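Alpha-galactosidase (Lactobacillus brevis, PDB 3MI6) probably hydrolyses terminal, non-reducing alpha-D-galactose residues of alpha-D-galactosides such as galactose oligosaccharides, galactomannans and galactolipids. Local coordinates at residues Q510-L515 and V522-C527; G532-G537 and A545-D550; F599-Y604 and L632-K637; N696-T701 and A710-P715. One frame throughout, in Å; residues are numbered along the deposited sequence.

Contact 1 of 4, residues Q510-L515 and V522-C527; sequences QLYARL and VLFESC
The ring of Y512 overlaps that of F524 in a T-shaped (edge-to-face) pair: the edge of the tyrosine is turned toward the face of the phenylalanine, with centroids 5.7 Å apart and planes 74° apart. The two side chains run antiparallel alongside one another, which brings Y512 CE2 within 4.1 Å of F524 CB and lets the tyrosine reach further along the strand. Its OH ends 4.0 Å from S526 CA, a van der Waals approach to a small residue that allows the long ring to lie beside the backbone. F524 CG stands anti to its own carbonyl carbon (chi1 -71°), a setting that sends the ring across to the helix. There it lies roughly perpendicular to the L515 side chain, with F524 CZ 3.9 Å from L515 CB. V522 CG1 packs over one face of the phenylalanine from within its own segment. No hydrogen bond joins the segments; large, mainly apolar side chains suit this buried layer because they fill it by van der Waals contact. Helix 500-518 runs nearly antiparallel to strand 523-526, at 160° and with axes 11.3 Å apart at closest approach, as expected of a helix lying outside a parallel beta/alpha barrel and leading into the next strand. Y512 also stacks on W478, a predicted substrate-binding residue, while L515 packs against helix 454-471, and strand 523-526 lies between strands 475-478 and 544-546.

Contact 2 of 4, residues G532-G537 and A545-D550; sequences GRFDLG and AWTSDD
The backbone makes an inverse gamma turn centred on F534, whose CA lies 6.4 Å from A545 CA, and no backbone hydrogen bond links the segments. With CG anti to the backbone N (chi1 -162°), the phenyl ring extends to the strand, where CD2 lies 3.5 Å from A545 CB. A545 suits the place because its single methyl presents a small apolar surface to the ring. T547 adds a second contact, its CG2 lying 3.9 Å from F534 CE2, while its hydroxyl bonds to the carbonyl of G573. The pair spans a beta-alpha-beta unit of the barrel: strand 523-526, short helix 536-539, strand 544-546. D535 sits at the N-cap of that helix, its OD1 accepting from M538 N. If F534 were replaced by an alanine, a gap would probably open beside A545 and T547, and the loop would lose its apolar hold on the strand. Beyond T547, S548 forms an ST turn, its OG accepting from D550 N at 3.0 Å. W546 NE1 donates to D549 OD1, the acceptor lying almost in the indole plane; D549, the predicted proton donor, also takes a bond from W200 through OD2.

Contact 3 of 4, residues F599-Y604 and L632-K637; sequences FGDLGY and LFQFGK
F599 and F633 meet as a T-shaped pair in which the edge of F633 is directed at the face of F599. The planes stand 82° apart, almost perpendicular, and the centroids are separated by 5.1 Å. F633 CE1 is the touching atom: it sits above the F599 ring, displaced toward the rim, and comes 3.7 Å from F599 CZ. Seen from the other partner, F599 lies near the plane of F633, so the C-H edge of F633 is turned to the pi face of F599. Flat aromatic residues suit both places because they fill the buried space without a polar group to satisfy.

One residue on, the geometry changes from ring against ring to chain against oxygen. Q634 CG is set anti to the carbonyl carbon (chi1 -63°) and the chain runs on extended, which places CG 3.6 Å from G600 O and 3.5 Å from D601 OD1. The glutamine and aspartate side chains stand nearly square to each other, with amide and carboxylate planes 79° apart, and make no hydrogen bond to each other. Instead Q634 NE2 donates to Y626 OH and R330 O, which hold the amide in place, and Y626 OH also bonds G600 O. F599 packs in addition on I665, A667 and W654, residues of the C-terminal sheet. Strand 601-604, the eighth of the beta/alpha barrel, closes it by pairing with strands 572-576 and 333-335; the contact packs helix 630-635 against its beginning, at the junction where a TIM-barrel domain passes into the antiparallel sheet that follows it.

Contact 4 of 4, residues N696-T701 and A710-P715; sequences NDDPST and AGYFVP
D698 and Y712 reach each other from opposite directions, and the one close point of the contact is the bond from Y712 OH to D698 OD2, 3.0 Å long. It uses the anti lone pair of OD2, the one directed away from the other carboxylate oxygen. Carboxylate and ring are nearly coplanar, 27° apart, and OD2 lies in the ring plane at the tyrosine's edge. Both side chains run anti to the backbone N (chi1 168° for D698 and -170° for Y712), an outstretched setting that bridges backbones whose CA atoms, D698 to Y712, are 11.2 Å apart. Y702 OH bonds the same OD2, so two hydroxyls grip one oxygen, while OD1 accepts from S700 N at 2.8 Å from above the carboxylate plane. That last bond makes an Asx turn, which shapes the loop between strands 692-695 and 702-703 of the C-terminal antiparallel sheet. Strand 712-714, which carries the tyrosine, pairs separately with strand 680-682. Were D698 a leucine, the hydroxyls of Y712 and Y702 would probably lose their shared acceptor and the turn at S700 its bond.

Around this point the contact is thin, burying only 88 Å² in all. D697 and P699, on either side of the aspartate in sequence, are exposed to solvent, as is P715 at the far end of the strand segment. The ring of Y712, by contrast, is buried, packed on I695 and F684 and set edge-to-face with Y702, and Y712 also packs against N48 of a neighbouring subunit.

Overall arrangement
Followed from the N terminus, the four contacts come in series: each closes before the next opens, and none nests in or crosses another. Contacts 1 and 2 close short connections in the beta/alpha barrel, with six and seven residues between their segments, and they touch directly because strands 523-526 and 544-546 are neighbours; S526 O probably bonds W546 N. Contact 3 spans a longer, mostly helical excursion of 27 residues and ties the eighth barrel strand to the helix leading out of the domain; its centre lies about 16 Å from that of contact 2. Contact 4 closes a short connection in the C-terminal domain, its centre about 24 Å from that of contact 3.

Contact 1 of 4, residues Q510-L515 and V522-C527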
loop_
_atom_site.group_PDB
_atom_site.type_symbol
_atom_site.label_atom_id
_atom_site.label_comp_id
_atom_site.label_asym_id
_atom_site.label_seq_id
_atom_site.Cartn_x
_atom_site.Cartn_y
_atom_site.Cartn_z
ATOM N N GLN D 510 32.257 -24.058 25.385
ATOM C CA GLN D 510 33.205 -24.707 26.285
ATOM C C GLN D 510 33.778 -23.694 27.276
ATOM O O GLN D 510 33.787 -23.923 28.483
ATOM C CB GLN D 510 34.344 -25.369 25.489
ATOM C CG GLN D 510 34.116 -26.839 25.119
ATOM C CD GLN D 510 33.749 -27.676 26.334
ATOM O OE1 GLN D 510 34.617 -28.016 27.168
ATOM N NE2 GLN D 510 32.453 -28.001 26.456
ATOM N N LEU D 511 34.250 -22.565 26.763
ATOM C CA LEU D 511 34.918 -21.593 27.617
ATOM C C LEU D 511 33.949 -20.940 28.596
ATOM O O LEU D 511 34.287 -20.714 29.759
ATOM C CB LEU D 511 35.603 -20.519 26.780
ATOM C CG LEU D 511 36.956 -20.025 27.288
ATOM C CD1 LEU D 511 37.232 -18.665 26.704
ATOM C CD2 LEU D 511 37.018 -19.968 28.798
ATOM N N TYR D 512 32.752 -20.624 28.123
ATOM C CA TYR D 512 31.767 -19.978 28.971
ATOM C C TYR D 512 31.282 -21.000 29.952
ATOM O O TYR D 512 30.926 -20.674 31.081
ATOM C CB TYR D 512 30.569 -19.508 28.147
ATOM C CG TYR D 512 30.553 -18.045 27.791
ATOM C CD1 TYR D 512 30.776 -17.629 26.491
ATOM C CD2 TYR D 512 30.291 -17.082 28.755
ATOM C CE1 TYR D 512 30.755 -16.288 26.158
ATOM C CE2 TYR D 512 30.264 -15.746 28.442
ATOM C CZ TYR D 512 30.492 -15.347 27.141
ATOM O OH TYR D 512 30.463 -14.000 26.825
ATOM N N ALA D 513 31.234 -22.248 29.512
ATOM C CA ALA D 513 30.690 -23.292 30.355
ATOM C C ALA D 513 31.608 -23.523 31.546
ATOM O O ALA D 513 31.148 -23.677 32.672
ATOM C CB ALA D 513 30.478 -24.571 29.563
ATOM N N ARG D 514 32.914 -23.524 31.307
ATOM C CA ARG D 514 33.858 -23.825 32.370
ATOM C C ARG D 514 34.075 -22.645 33.302
ATOM O O ARG D 514 34.218 -22.823 34.506
ATOM C CB ARG D 514 35.174 -24.335 31.789
ATOM C CG ARG D 514 35.056 -25.760 31.264
ATOM C CD ARG D 514 36.180 -26.111 30.319
ATOM N NE ARG D 514 37.469 -26.255 30.989
ATOM C CZ ARG D 514 38.619 -26.356 30.335
ATOM N NH1 ARG D 514 38.621 -26.318 29.009
ATOM N NH2 ARG D 514 39.762 -26.489 30.998
ATOM N N LEU D 515 34.083 -21.437 32.752
ATOM C CA LEU D 515 34.211 -20.250 33.580
ATOM C C LEU D 515 32.991 -20.032 34.484
ATOM O O LEU D 515 33.141 -19.670 35.648
ATOM C CB LEU D 515 34.428 -19.016 32.713
ATOM C CG LEU D 515 35.724 -18.844 31.941
ATOM C CD1 LEU D 515 35.577 -17.642 31.032
ATOM C CD2 LEU D 515 36.899 -18.674 32.886
ATOM N N VAL D 522 30.190 -14.566 39.090
ATOM C CA VAL D 522 30.690 -13.604 38.149
ATOM C C VAL D 522 29.606 -13.363 37.120
ATOM O O VAL D 522 29.115 -14.290 36.477
ATOM C CB VAL D 522 31.971 -14.105 37.468
ATOM C CG1 VAL D 522 32.297 -13.258 36.240
ATOM C CG2 VAL D 522 33.128 -14.117 38.456
ATOM N N LEU D 523 29.226 -12.099 37.002
ATOM C CA LEU D 523 28.287 -11.629 36.006
ATOM C C LEU D 523 29.025 -11.431 34.688
ATOM O O LEU D 523 29.939 -10.611 34.612
ATOM C CB LEU D 523 27.728 -10.295 36.480
ATOM C CG LEU D 523 26.614 -9.596 35.716
ATOM C CD1 LEU D 523 25.543 -10.588 35.257
ATOM C CD2 LEU D 523 26.025 -8.502 36.607
ATOM N N PHE D 524 28.651 -12.191 33.662
ATOM C CA PHE D 524 29.203 -11.993 32.325
ATOM C C PHE D 524 28.248 -11.159 31.493
ATOM O O PHE D 524 27.087 -11.531 31.302
ATOM C CB PHE D 524 29.466 -13.327 31.614
ATOM C CG PHE D 524 30.616 -14.092 32.173
ATOM C CD1 PHE D 524 30.417 -15.064 33.124
ATOM C CD2 PHE D 524 31.901 -13.831 31.756
ATOM C CE1 PHE D 524 31.474 -15.760 33.651
ATOM C CE2 PHE D 524 32.975 -14.528 32.289
ATOM C CZ PHE D 524 32.756 -15.498 33.233
ATOM N N GLU D 525 28.743 -10.014 31.032
ATOM C CA GLU D 525 28.073 -9.237 30.000
ATOM C C GLU D 525 28.692 -9.638 28.680
ATOM O O GLU D 525 29.873 -9.450 28.466
ATOM C CB GLU D 525 28.192 -7.714 30.231
ATOM C CG GLU D 525 27.379 -6.880 29.212
ATOM C CD GLU D 525 26.902 -5.492 29.720
ATOM O OE1 GLU D 525 26.796 -4.562 28.878
ATOM O OE2 GLU D 525 26.616 -5.320 30.936
ATOM N N SER D 526 27.881 -10.231 27.817
ATOM C CA SER D 526 28.310 -10.626 26.482
ATOM C C SER D 526 28.478 -9.389 25.580
ATOM O O SER D 526 27.807 -8.364 25.774
ATOM C CB SER D 526 27.303 -11.614 25.904
ATOM O OG SER D 526 26.835 -11.169 24.660
ATOM N N CYS D 527 29.390 -9.459 24.616
ATOM C CA CYS D 527 29.624 -8.315 23.744
ATOM C C CYS D 527 30.184 -8.764 22.413
ATOM O O CYS D 527 30.839 -9.791 22.336
ATOM C CB CYS D 527 30.587 -7.333 24.414
ATOM S SG CYS D 527 30.773 -5.746 23.571
#

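Contact 2 of 4, residues G532-G537 and A545-D550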
loop_
_atom_site.group_PDB
_atom_site.type_symbol
_atom_site.label_atom_id
_atom_site.label_comp_id
_atom_site.label_asym_id
_atom_site.label_seq_id
_atom_site.Cartn_x
_atom_site.Cartn_y
_atom_site.Cartn_z
ATOM N N GLY D 532 26.617 -7.723 18.011
ATOM C CA GLY D 532 26.938 -8.619 16.920
ATOM C C GLY D 532 26.762 -10.093 17.253
ATOM O O GLY D 532 26.941 -10.951 16.396
ATOM N N ARG D 533 26.436 -10.399 18.504
ATOM C CA ARG D 533 26.112 -11.775 18.876
ATOM C C ARG D 533 24.902 -11.830 19.786
ATOM O O ARG D 533 24.735 -12.769 20.539
ATOM C CB ARG D 533 27.300 -12.461 19.542
ATOM C CG ARG D 533 28.129 -13.281 18.595
ATOM C CD ARG D 533 28.573 -14.553 19.251
ATOM N NE ARG D 533 29.554 -14.332 20.319
ATOM C CZ ARG D 533 30.848 -14.632 20.228
ATOM N NH1 ARG D 533 31.341 -15.158 19.105
ATOM N NH2 ARG D 533 31.646 -14.398 21.260
ATOM N N PHE D 534 24.051 -10.823 19.691
ATOM C CA PHE D 534 22.946 -10.677 20.612
ATOM C C PHE D 534 21.922 -11.800 20.431
ATOM O O PHE D 534 20.935 -11.625 19.697
ATOM C CB PHE D 534 22.279 -9.324 20.364
ATOM C CG PHE D 534 21.423 -8.860 21.495
ATOM C CD1 PHE D 534 20.148 -9.335 21.641
ATOM C CD2 PHE D 534 21.915 -7.947 22.414
ATOM C CE1 PHE D 534 19.374 -8.913 22.683
ATOM C CE2 PHE D 534 21.153 -7.512 23.463
ATOM C CZ PHE D 534 19.874 -7.992 23.603
ATOM N N ASP D 535 22.135 -12.934 21.100
ATOM C CA ASP D 535 21.281 -14.091 20.862
ATOM C C ASP D 535 21.079 -15.025 22.053
ATOM O O ASP D 535 21.803 -14.980 23.022
ATOM C CB ASP D 535 21.788 -14.870 19.660
ATOM C CG ASP D 535 23.173 -15.428 19.872
ATOM O OD1 ASP D 535 23.499 -15.830 21.017
ATOM O OD2 ASP D 535 23.933 -15.473 18.881
ATOM N N LEU D 536 20.070 -15.883 21.961
ATOM C CA LEU D 536 19.702 -16.750 23.072
ATOM C C LEU D 536 20.882 -17.630 23.490
ATOM O O LEU D 536 21.012 -18.007 24.653
ATOM C CB LEU D 536 18.452 -17.582 22.737
ATOM C CG LEU D 536 17.157 -16.809 22.380
ATOM C CD1 LEU D 536 16.121 -17.728 21.790
ATOM C CD2 LEU D 536 16.556 -16.047 23.542
ATOM N N GLY D 537 21.763 -17.922 22.542
ATOM C CA GLY D 537 22.881 -18.793 22.822
ATOM C C GLY D 537 23.743 -18.228 23.926
ATOM O O GLY D 537 24.254 -18.965 24.763
ATOM N N ALA D 545 23.506 -8.563 27.403
ATOM C CA ALA D 545 24.441 -8.260 26.332
ATOM C C ALA D 545 24.595 -6.754 26.188
ATOM O O ALA D 545 23.695 -6.004 26.566
ATOM C CB ALA D 545 23.971 -8.883 25.026
ATOM N N TRP D 546 25.744 -6.310 25.681
ATOM C CA TRP D 546 25.933 -4.907 25.307
ATOM C C TRP D 546 25.203 -4.683 23.978
ATOM O O TRP D 546 25.676 -5.099 22.922
ATOM C CB TRP D 546 27.426 -4.579 25.190
ATOM C CG TRP D 546 27.706 -3.147 24.820
ATOM C CD1 TRP D 546 28.533 -2.699 23.828
ATOM C CD2 TRP D 546 27.139 -1.974 25.426
ATOM N NE1 TRP D 546 28.526 -1.317 23.788
ATOM C CE2 TRP D 546 27.680 -0.852 24.758
ATOM C CE3 TRP D 546 26.235 -1.764 26.475
ATOM C CZ2 TRP D 546 27.345 0.454 25.106
ATOM C CZ3 TRP D 546 25.903 -0.468 26.815
ATOM C CH2 TRP D 546 26.454 0.627 26.130
ATOM N N THR D 547 24.046 -4.033 24.036
ATOM C CA THR D 547 23.091 -4.053 22.926
ATOM C C THR D 547 23.605 -3.449 21.623
ATOM O O THR D 547 23.415 -4.016 20.550
ATOM C CB THR D 547 21.791 -3.353 23.328
ATOM O OG1 THR D 547 21.495 -3.686 24.687
ATOM C CG2 THR D 547 20.628 -3.783 22.426
ATOM N N SER D 548 24.230 -2.284 21.721
ATOM C CA SER D 548 24.839 -1.640 20.566
ATOM C C SER D 548 26.000 -0.772 21.023
ATOM O O SER D 548 25.964 -0.221 22.113
ATOM C CB SER D 548 23.809 -0.770 19.833
ATOM O OG SER D 548 24.372 -0.188 18.668
ATOM N N ASP D 549 27.023 -0.656 20.190
ATOM C CA ASP D 549 28.060 0.334 20.408
ATOM C C ASP D 549 27.496 1.732 20.247
ATOM O O ASP D 549 28.033 2.702 20.790
ATOM C CB ASP D 549 29.214 0.144 19.440
ATOM C CG ASP D 549 30.363 -0.596 20.062
ATOM O OD1 ASP D 549 30.386 -0.664 21.310
ATOM O OD2 ASP D 549 31.231 -1.112 19.305
ATOM N N ASP D 550 26.418 1.839 19.483
ATOM C CA ASP D 550 25.721 3.103 19.360
ATOM C C ASP D 550 25.000 3.392 20.677
ATOM O O ASP D 550 24.042 2.694 21.028
ATOM C CB ASP D 550 24.729 3.056 18.200
ATOM C CG ASP D 550 24.134 4.411 17.891
ATOM O OD1 ASP D 550 24.118 5.293 18.780
ATOM O OD2 ASP D 550 23.685 4.612 16.745
#

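Contact 3 of 4, residues F599-Y604 and L632-K637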
loop_
_atom_site.group_PDB
_atom_site.type_symbol
_atom_site.label_atom_id
_atom_site.label_comp_id
_atom_site.label_asym_id
_atom_site.label_seq_id
_atom_site.Cartn_x
_atom_site.Cartn_y
_atom_site.Cartn_z
ATOM N N PHE D 599 15.266 1.777 30.485
ATOM C CA PHE D 599 14.539 0.592 30.032
ATOM C C PHE D 599 15.482 -0.527 29.573
ATOM O O PHE D 599 15.440 -1.021 28.438
ATOM C CB PHE D 599 13.483 0.971 28.996
ATOM C CG PHE D 599 12.401 1.839 29.561
ATOM C CD1 PHE D 599 12.616 3.198 29.754
ATOM C CD2 PHE D 599 11.177 1.292 29.939
ATOM C CE1 PHE D 599 11.630 4.004 30.277
ATOM C CE2 PHE D 599 10.183 2.084 30.460
ATOM C CZ PHE D 599 10.403 3.445 30.633
ATOM N N GLY D 600 16.330 -0.917 30.510
ATOM C CA GLY D 600 17.317 -1.940 30.298
ATOM C C GLY D 600 18.166 -1.920 31.544
ATOM O O GLY D 600 17.690 -1.621 32.638
ATOM N N ASP D 601 19.441 -2.211 31.369
ATOM C CA ASP D 601 20.369 -2.249 32.482
ATOM C C ASP D 601 21.274 -1.018 32.446
ATOM O O ASP D 601 22.286 -0.986 31.734
ATOM C CB ASP D 601 21.146 -3.571 32.459
ATOM C CG ASP D 601 20.209 -4.778 32.426
ATOM O OD1 ASP D 601 19.128 -4.699 33.049
ATOM O OD2 ASP D 601 20.527 -5.793 31.761
ATOM N N LEU D 602 20.877 -0.020 33.236
ATOM C CA LEU D 602 21.492 1.308 33.252
ATOM C C LEU D 602 22.971 1.269 33.607
ATOM O O LEU D 602 23.403 0.478 34.442
ATOM C CB LEU D 602 20.736 2.248 34.214
ATOM C CG LEU D 602 21.237 3.690 34.284
ATOM C CD1 LEU D 602 21.071 4.363 32.943
ATOM C CD2 LEU D 602 20.528 4.483 35.379
ATOM N N GLY D 603 23.737 2.131 32.953
ATOM C CA GLY D 603 25.180 2.164 33.085
ATOM C C GLY D 603 25.657 3.506 32.579
ATOM O O GLY D 603 24.921 4.192 31.878
ATOM N N TYR D 604 26.862 3.905 32.957
ATOM C CA TYR D 604 27.393 5.195 32.539
ATOM C C TYR D 604 28.729 5.014 31.878
ATOM O O TYR D 604 29.550 4.240 32.345
ATOM C CB TYR D 604 27.478 6.178 33.713
ATOM C CG TYR D 604 26.123 6.633 34.147
ATOM C CD1 TYR D 604 25.605 7.844 33.712
ATOM C CD2 TYR D 604 25.332 5.824 34.945
ATOM C CE1 TYR D 604 24.321 8.258 34.085
ATOM C CE2 TYR D 604 24.059 6.217 35.324
ATOM C CZ TYR D 604 23.560 7.437 34.892
ATOM O OH TYR D 604 22.304 7.820 35.268
ATOM N N LEU D 632 11.079 -2.793 38.551
ATOM C CA LEU D 632 10.093 -2.452 37.537
ATOM C C LEU D 632 10.755 -2.307 36.153
ATOM O O LEU D 632 10.324 -2.912 35.168
ATOM C CB LEU D 632 9.408 -1.153 37.952
ATOM C CG LEU D 632 8.224 -0.664 37.125
ATOM C CD1 LEU D 632 7.224 -1.787 36.899
ATOM C CD2 LEU D 632 7.551 0.539 37.780
ATOM N N PHE D 633 11.820 -1.512 36.107
ATOM C CA PHE D 633 12.526 -1.202 34.871
ATOM C C PHE D 633 13.170 -2.437 34.238
ATOM O O PHE D 633 13.001 -2.723 33.055
ATOM C CB PHE D 633 13.598 -0.158 35.148
ATOM C CG PHE D 633 13.110 1.266 35.075
ATOM C CD1 PHE D 633 12.426 1.723 33.972
ATOM C CD2 PHE D 633 13.378 2.154 36.096
ATOM C CE1 PHE D 633 11.999 3.021 33.896
ATOM C CE2 PHE D 633 12.951 3.456 36.026
ATOM C CZ PHE D 633 12.261 3.887 34.926
ATOM N N GLN D 634 13.903 -3.186 35.041
ATOM C CA GLN D 634 14.576 -4.370 34.544
ATOM C C GLN D 634 13.673 -5.586 34.296
ATOM O O GLN D 634 13.868 -6.275 33.308
ATOM C CB GLN D 634 15.740 -4.732 35.465
ATOM C CG GLN D 634 16.819 -3.663 35.521
ATOM C CD GLN D 634 17.936 -4.072 36.448
ATOM O OE1 GLN D 634 17.812 -5.073 37.156
ATOM N NE2 GLN D 634 19.039 -3.327 36.443
ATOM N N PHE D 635 12.696 -5.863 35.162
ATOM C CA PHE D 635 11.942 -7.129 35.043
ATOM C C PHE D 635 10.437 -6.999 34.814
ATOM O O PHE D 635 9.758 -8.001 34.548
ATOM C CB PHE D 635 12.196 -8.056 36.239
ATOM C CG PHE D 635 13.642 -8.287 36.521
ATOM C CD1 PHE D 635 14.416 -9.049 35.652
ATOM C CD2 PHE D 635 14.236 -7.743 37.653
ATOM C CE1 PHE D 635 15.746 -9.273 35.904
ATOM C CE2 PHE D 635 15.578 -7.960 37.916
ATOM C CZ PHE D 635 16.341 -8.730 37.041
ATOM N N GLY D 636 9.920 -5.777 34.920
ATOM C CA GLY D 636 8.515 -5.525 34.662
ATOM C C GLY D 636 8.074 -5.936 33.275
ATOM O O GLY D 636 8.865 -5.964 32.340
ATOM N N LYS D 637 6.799 -6.268 33.143
ATOM C CA LYS D 637 6.255 -6.705 31.867
ATOM C C LYS D 637 6.304 -5.540 30.872
ATOM O O LYS D 637 5.925 -4.407 31.198
ATOM C CB LYS D 637 4.827 -7.242 32.049
ATOM C CG LYS D 637 4.245 -7.870 30.796
ATOM C CD LYS D 637 2.841 -8.412 31.013
ATOM C CE LYS D 637 2.877 -9.699 31.830
ATOM N NZ LYS D 637 1.592 -10.447 31.671
#

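Contact 4 of 4, residues N696-T701 and A710-P715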
loop_
_atom_site.group_PDB
_atom_site.type_symbol
_atom_site.label_atom_id
_atom_site.label_comp_id
_atom_site.label_asym_id
_atom_site.label_seq_id
_atom_site.Cartn_x
_atom_site.Cartn_y
_atom_site.Cartn_z
ATOM N N ASN D 696 2.307 10.812 38.232
ATOM C CA ASN D 696 3.273 11.824 38.569
ATOM C C ASN D 696 2.595 12.677 39.591
ATOM O O ASN D 696 1.895 12.181 40.406
ATOM C CB ASN D 696 3.681 12.641 37.359
ATOM C CG ASN D 696 4.184 11.803 36.231
ATOM O OD1 ASN D 696 4.745 10.787 36.425
ATOM N ND2 ASN D 696 3.981 12.250 35.049
ATOM N N ASP D 697 2.799 13.965 39.544
ATOM C CA ASP D 697 2.317 14.858 40.589
ATOM C C ASP D 697 0.906 15.398 40.291
ATOM O O ASP D 697 0.427 16.313 40.964
ATOM C CB ASP D 697 3.294 16.017 40.765
ATOM C CG ASP D 697 3.567 16.761 39.456
ATOM O OD1 ASP D 697 3.109 16.302 38.377
ATOM O OD2 ASP D 697 4.242 17.819 39.507
ATOM N N ASP D 698 0.237 14.868 39.251
ATOM C CA ASP D 698 -1.145 15.217 38.937
ATOM C C ASP D 698 -2.035 14.685 40.054
ATOM O O ASP D 698 -2.006 13.486 40.368
ATOM C CB ASP D 698 -1.540 14.637 37.575
ATOM C CG ASP D 698 -3.029 14.708 37.305
ATOM O OD1 ASP D 698 -3.774 15.243 38.152
ATOM O OD2 ASP D 698 -3.449 14.211 36.238
ATOM N N PRO D 699 -2.810 15.582 40.674
ATOM C CA PRO D 699 -3.602 15.342 41.888
ATOM C C PRO D 699 -4.857 14.539 41.628
ATOM O O PRO D 699 -5.421 14.003 42.572
ATOM C CB PRO D 699 -3.997 16.751 42.310
ATOM C CG PRO D 699 -4.040 17.513 41.007
ATOM C CD PRO D 699 -2.856 16.994 40.264
ATOM N N SER D 700 -5.291 14.469 40.374
ATOM C CA SER D 700 -6.460 13.677 40.009
ATOM C C SER D 700 -6.230 12.176 40.116
ATOM O O SER D 700 -5.102 11.693 40.109
ATOM C CB SER D 700 -6.925 14.004 38.584
ATOM O OG SER D 700 -7.402 15.332 38.486
ATOM N N THR D 701 -7.325 11.437 40.202
ATOM C CA THR D 701 -7.259 9.993 40.230
ATOM C C THR D 701 -7.994 9.413 39.009
ATOM O O THR D 701 -9.044 9.902 38.601
ATOM C CB THR D 701 -7.744 9.436 41.598
ATOM O OG1 THR D 701 -9.093 8.971 41.509
ATOM C CG2 THR D 701 -7.649 10.523 42.661
ATOM N N ALA D 710 -9.608 6.082 26.917
ATOM C CA ALA D 710 -9.772 7.488 26.563
ATOM C C ALA D 710 -8.412 8.126 26.353
ATOM O O ALA D 710 -8.232 8.947 25.463
ATOM C CB ALA D 710 -10.539 8.237 27.636
ATOM N N GLY D 711 -7.455 7.744 27.188
ATOM C CA GLY D 711 -6.126 8.300 27.115
ATOM C C GLY D 711 -5.843 9.337 28.181
ATOM O O GLY D 711 -6.697 9.673 29.010
ATOM N N TYR D 712 -4.613 9.834 28.156
ATOM C CA TYR D 712 -4.147 10.847 29.080
ATOM C C TYR D 712 -3.681 12.027 28.234
ATOM O O TYR D 712 -2.898 11.864 27.297
ATOM C CB TYR D 712 -3.006 10.287 29.927
ATOM C CG TYR D 712 -2.576 11.145 31.093
ATOM C CD1 TYR D 712 -1.293 11.691 31.137
ATOM C CD2 TYR D 712 -3.429 11.395 32.160
ATOM C CE1 TYR D 712 -0.881 12.474 32.203
ATOM C CE2 TYR D 712 -3.021 12.175 33.232
ATOM C CZ TYR D 712 -1.747 12.711 33.241
ATOM O OH TYR D 712 -1.322 13.489 34.286
ATOM N N PHE D 713 -4.207 13.210 28.530
ATOM C CA PHE D 713 -3.780 14.401 27.829
ATOM C C PHE D 713 -2.369 14.757 28.279
ATOM O O PHE D 713 -2.080 14.806 29.480
ATOM C CB PHE D 713 -4.737 15.560 28.105
ATOM C CG PHE D 713 -4.320 16.850 27.471
ATOM C CD1 PHE D 713 -3.253 17.570 27.979
ATOM C CD2 PHE D 713 -4.998 17.348 26.379
ATOM C CE1 PHE D 713 -2.856 18.750 27.407
ATOM C CE2 PHE D 713 -4.600 18.540 25.795
ATOM C CZ PHE D 713 -3.526 19.241 26.316
ATOM N N VAL D 714 -1.487 14.999 27.317
ATOM C CA VAL D 714 -0.143 15.432 27.647
ATOM C C VAL D 714 0.174 16.807 27.075
ATOM O O VAL D 714 0.010 17.042 25.877
ATOM C CB VAL D 714 0.908 14.446 27.162
ATOM C CG1 VAL D 714 2.278 14.862 27.679
ATOM C CG2 VAL D 714 0.569 13.073 27.661
ATOM N N PRO D 715 0.619 17.724 27.946
ATOM C CA PRO D 715 1.138 19.048 27.595
ATOM C C PRO D 715 1.981 19.028 26.331
ATOM O O PRO D 715 2.880 18.192 26.174
ATOM C CB PRO D 715 2.048 19.376 28.774
ATOM C CG PRO D 715 1.389 18.723 29.925
ATOM C CD PRO D 715 0.712 17.471 29.394
#